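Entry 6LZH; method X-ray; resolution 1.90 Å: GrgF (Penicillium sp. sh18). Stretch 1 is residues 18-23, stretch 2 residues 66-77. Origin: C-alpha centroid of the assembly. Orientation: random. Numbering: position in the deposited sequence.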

# COMPACT_ATOMS: atom_id res chain seq x y z
N GLY A 18 -9.82 11.10 -8.67
CA GLY A 18 -9.99 12.34 -9.41
C GLY A 18 -9.08 12.57 -10.59
O GLY A 18 -9.06 13.69 -11.12
N LEU A 19 -8.34 11.57 -11.04
CA LEU A 19 -7.45 11.75 -12.18
C LEU A 19 -8.13 11.35 -13.48
O LEU A 19 -8.98 10.45 -13.49
CB LEU A 19 -6.19 10.90 -12.01
CG LEU A 19 -5.45 11.10 -10.70
CD1 LEU A 19 -4.50 9.97 -10.49
CD2 LEU A 19 -4.71 12.42 -10.76
N THR A 20 -7.73 11.99 -14.58
CA THR A 20 -8.07 11.53 -15.92
C THR A 20 -6.93 10.66 -16.45
O THR A 20 -5.79 11.12 -16.54
CB THR A 20 -8.30 12.70 -16.87
OG1 THR A 20 -9.40 13.49 -16.42
CG2 THR A 20 -8.62 12.18 -18.26
N LEU A 21 -7.24 9.42 -16.77
CA LEU A 21 -6.30 8.54 -17.46
C LEU A 21 -6.71 8.47 -18.92
O LEU A 21 -7.90 8.46 -19.23
CB LEU A 21 -6.31 7.14 -16.86
CG LEU A 21 -6.06 7.03 -15.36
CD1 LEU A 21 -5.90 5.56 -14.98
CD2 LEU A 21 -4.83 7.84 -14.94
N ARG A 22 -5.73 8.40 -19.80
CA ARG A 22 -6.01 8.45 -21.23
C ARG A 22 -5.40 7.25 -21.92
O ARG A 22 -4.38 6.71 -21.49
CB ARG A 22 -5.47 9.76 -21.84
CG ARG A 22 -6.11 11.01 -21.21
CD ARG A 22 -5.64 12.35 -21.79
NE ARG A 22 -6.35 13.46 -21.15
CZ ARG A 22 -6.01 14.01 -19.98
NH1 ARG A 22 -4.94 13.59 -19.32
NH2 ARG A 22 -6.73 14.99 -19.47
N GLY A 23 -6.04 6.83 -23.00
CA GLY A 23 -5.58 5.66 -23.68
C GLY A 23 -6.29 5.45 -25.00
O GLY A 23 -6.87 6.38 -25.57
N TYR A 66 -4.11 1.86 -21.86
CA TYR A 66 -4.06 3.21 -21.33
C TYR A 66 -2.76 3.51 -20.60
O TYR A 66 -2.03 2.60 -20.19
CB TYR A 66 -5.26 3.50 -20.44
CG TYR A 66 -5.36 2.79 -19.10
CD1 TYR A 66 -4.62 3.23 -18.00
CD2 TYR A 66 -6.26 1.75 -18.92
CE1 TYR A 66 -4.75 2.62 -16.78
CE2 TYR A 66 -6.40 1.13 -17.68
CZ TYR A 66 -5.64 1.57 -16.62
OH TYR A 66 -5.77 0.98 -15.38
N ASP A 67 -2.46 4.81 -20.49
CA ASP A 67 -1.27 5.25 -19.78
C ASP A 67 -1.59 5.29 -18.29
O ASP A 67 -2.59 5.91 -17.90
CB ASP A 67 -0.80 6.63 -20.26
CG ASP A 67 -0.15 6.59 -21.64
OD1 ASP A 67 0.61 5.64 -21.90
OD2 ASP A 67 -0.36 7.51 -22.45
N PRO A 68 -0.83 4.59 -17.45
CA PRO A 68 -1.06 4.68 -16.00
C PRO A 68 -0.85 6.10 -15.51
O PRO A 68 -0.33 6.97 -16.21
CB PRO A 68 -0.02 3.71 -15.41
CG PRO A 68 0.34 2.80 -16.55
CD PRO A 68 0.25 3.64 -17.79
N ARG A 69 -1.28 6.33 -14.27
CA ARG A 69 -1.08 7.61 -13.61
C ARG A 69 0.35 8.10 -13.78
O ARG A 69 1.30 7.35 -13.55
CB ARG A 69 -1.40 7.47 -12.12
CG ARG A 69 -1.55 8.80 -11.44
CD ARG A 69 -0.26 9.31 -10.85
NE ARG A 69 0.13 8.59 -9.64
CZ ARG A 69 1.24 8.86 -8.97
NH1 ARG A 69 1.54 8.17 -7.87
NH2 ARG A 69 2.06 9.80 -9.41
N GLY A 70 0.49 9.38 -14.13
CA GLY A 70 1.80 10.01 -14.15
C GLY A 70 2.66 9.62 -15.32
O GLY A 70 3.87 9.87 -15.31
N ILE A 71 2.09 9.00 -16.34
CA ILE A 71 2.83 8.45 -17.47
C ILE A 71 2.16 8.91 -18.75
O ILE A 71 0.93 9.03 -18.80
CB ILE A 71 2.87 6.90 -17.39
CG1 ILE A 71 3.62 6.44 -16.14
CG2 ILE A 71 3.44 6.30 -18.66
CD1 ILE A 71 5.13 6.45 -16.28
N GLY A 72 2.96 9.19 -19.79
CA GLY A 72 2.40 9.36 -21.12
C GLY A 72 1.41 10.52 -21.16
O GLY A 72 1.70 11.62 -20.70
N ALA A 73 0.21 10.25 -21.68
CA ALA A 73 -0.84 11.25 -21.82
C ALA A 73 -1.73 11.40 -20.58
O ALA A 73 -2.62 12.26 -20.58
CB ALA A 73 -1.72 10.91 -23.03
N SER A 74 -1.55 10.58 -19.55
CA SER A 74 -2.45 10.58 -18.41
C SER A 74 -2.08 11.66 -17.40
O SER A 74 -0.92 12.06 -17.29
CB SER A 74 -2.45 9.20 -17.71
OG SER A 74 -3.17 8.28 -18.51
N ASP A 75 -3.09 12.12 -16.67
CA ASP A 75 -2.88 13.01 -15.54
C ASP A 75 -2.04 12.32 -14.47
O ASP A 75 -1.83 11.11 -14.49
CB ASP A 75 -4.20 13.43 -14.89
CG ASP A 75 -5.01 14.38 -15.75
OD1 ASP A 75 -4.50 14.84 -16.79
OD2 ASP A 75 -6.16 14.65 -15.38
N GLY A 76 -1.58 13.12 -13.50
CA GLY A 76 -0.90 12.59 -12.34
C GLY A 76 0.41 13.28 -12.06
O GLY A 76 1.22 13.47 -12.98
N GLU A 77 0.65 13.65 -10.80
CA GLU A 77 1.89 14.28 -10.37
C GLU A 77 2.37 13.62 -9.08
O GLU A 77 1.55 13.24 -8.24
CB GLU A 77 1.71 15.78 -10.12
CG GLU A 77 1.34 16.57 -11.35
CD GLU A 77 2.49 16.71 -12.31
OE1 GLU A 77 3.66 16.70 -11.86
OE2 GLU A 77 2.24 16.84 -13.52
O HOH W 1 -7.28 16.46 -16.81

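How does the backbone of one stretch find partners in the other? At G23 and Y66 the two stretches meet as an antiparallel, non-hydrogen-bonded pair, their CA atoms 3.7 Å apart, and beside this pair D67 N donates to R22 O at 2.9 Å. A CB on G23 would lie only 2.5 Å from Y66 CA, so the close pairing depends on the absence of a side chain. Farther along, D75 N donates to T20 O at 2.9 Å. Between these two backbone links the second stretch turns away from the strand and back through two beta turns, P68 to I71 and I71 to S74, and side chains complete the pairing.

What lets S74 stand in for a backbone acceptor? Its chi1 is m, at -74°, which places the hydroxyl between the two stretches. R22 N donates to S74 OG at 2.9 Å, while S74 OG donates to D67 O at 2.5 Å. The small serine side chain thus receives from the strand and gives to its own loop, a pair of roles suited to a hydroxyl in this buried position. D67 steadies the same loop: with chi1 in m, its OD2 accepts from A73 N at 2.9 Å. A CB on G72 would clash with that carboxylate oxygen, and the positive phi of G72 also favours glycine.

Why does R22 reach so far, and how does D75 meet it? The CA-to-CB bond of R22 points sideways, but chi1 in m followed by chi2 and chi3 in t extends the chain, and chi4 near 83° turns the guanidinium so that its edge meets the loop. There R22 NH1 donates to A73 O at 3.0 Å and forms a salt bridge with D75 OD1 at 2.9 Å; both acceptors lie near the guanidinium plane, where its N-H groups point. The CA-to-CB bond of D75 points toward the first stretch, with chi1 in m and chi2 near -7°. Its other oxygen is also engaged: T20 N donates to D75 OD2 at 3.2 Å, so one carboxylate binds both the arginine and the strand backbone. Water 1 adds a bridge, accepting from R22 NH2 at 3.1 Å and donating to D75 OD2 at 2.6 Å.

Which side chains fill the space that the polar links leave? L21 is buried, and its m,t rotamer carries CD1 to 3.6 Å from Y66 CE1, while CD2 lies 3.9 Å from R69 N. Y66, with chi1 in p at 69° and chi2 at 79°, has its ring alongside this leucine, and the branched aliphatic end packs against it without needing polar partners. The CA-to-CB bond of L19 points toward the loop, and its m,t rotamer brings CD1 to 3.3 Å from R69 CG, using the aliphatic part of an arginine whose guanidinium is bonded elsewhere in the structure. L19 CD2 approaches G76 CA at 4.1 Å. A CB on G76 would clash with R69 CD, so glycine leaves room for the arginine chain that L19 packs against.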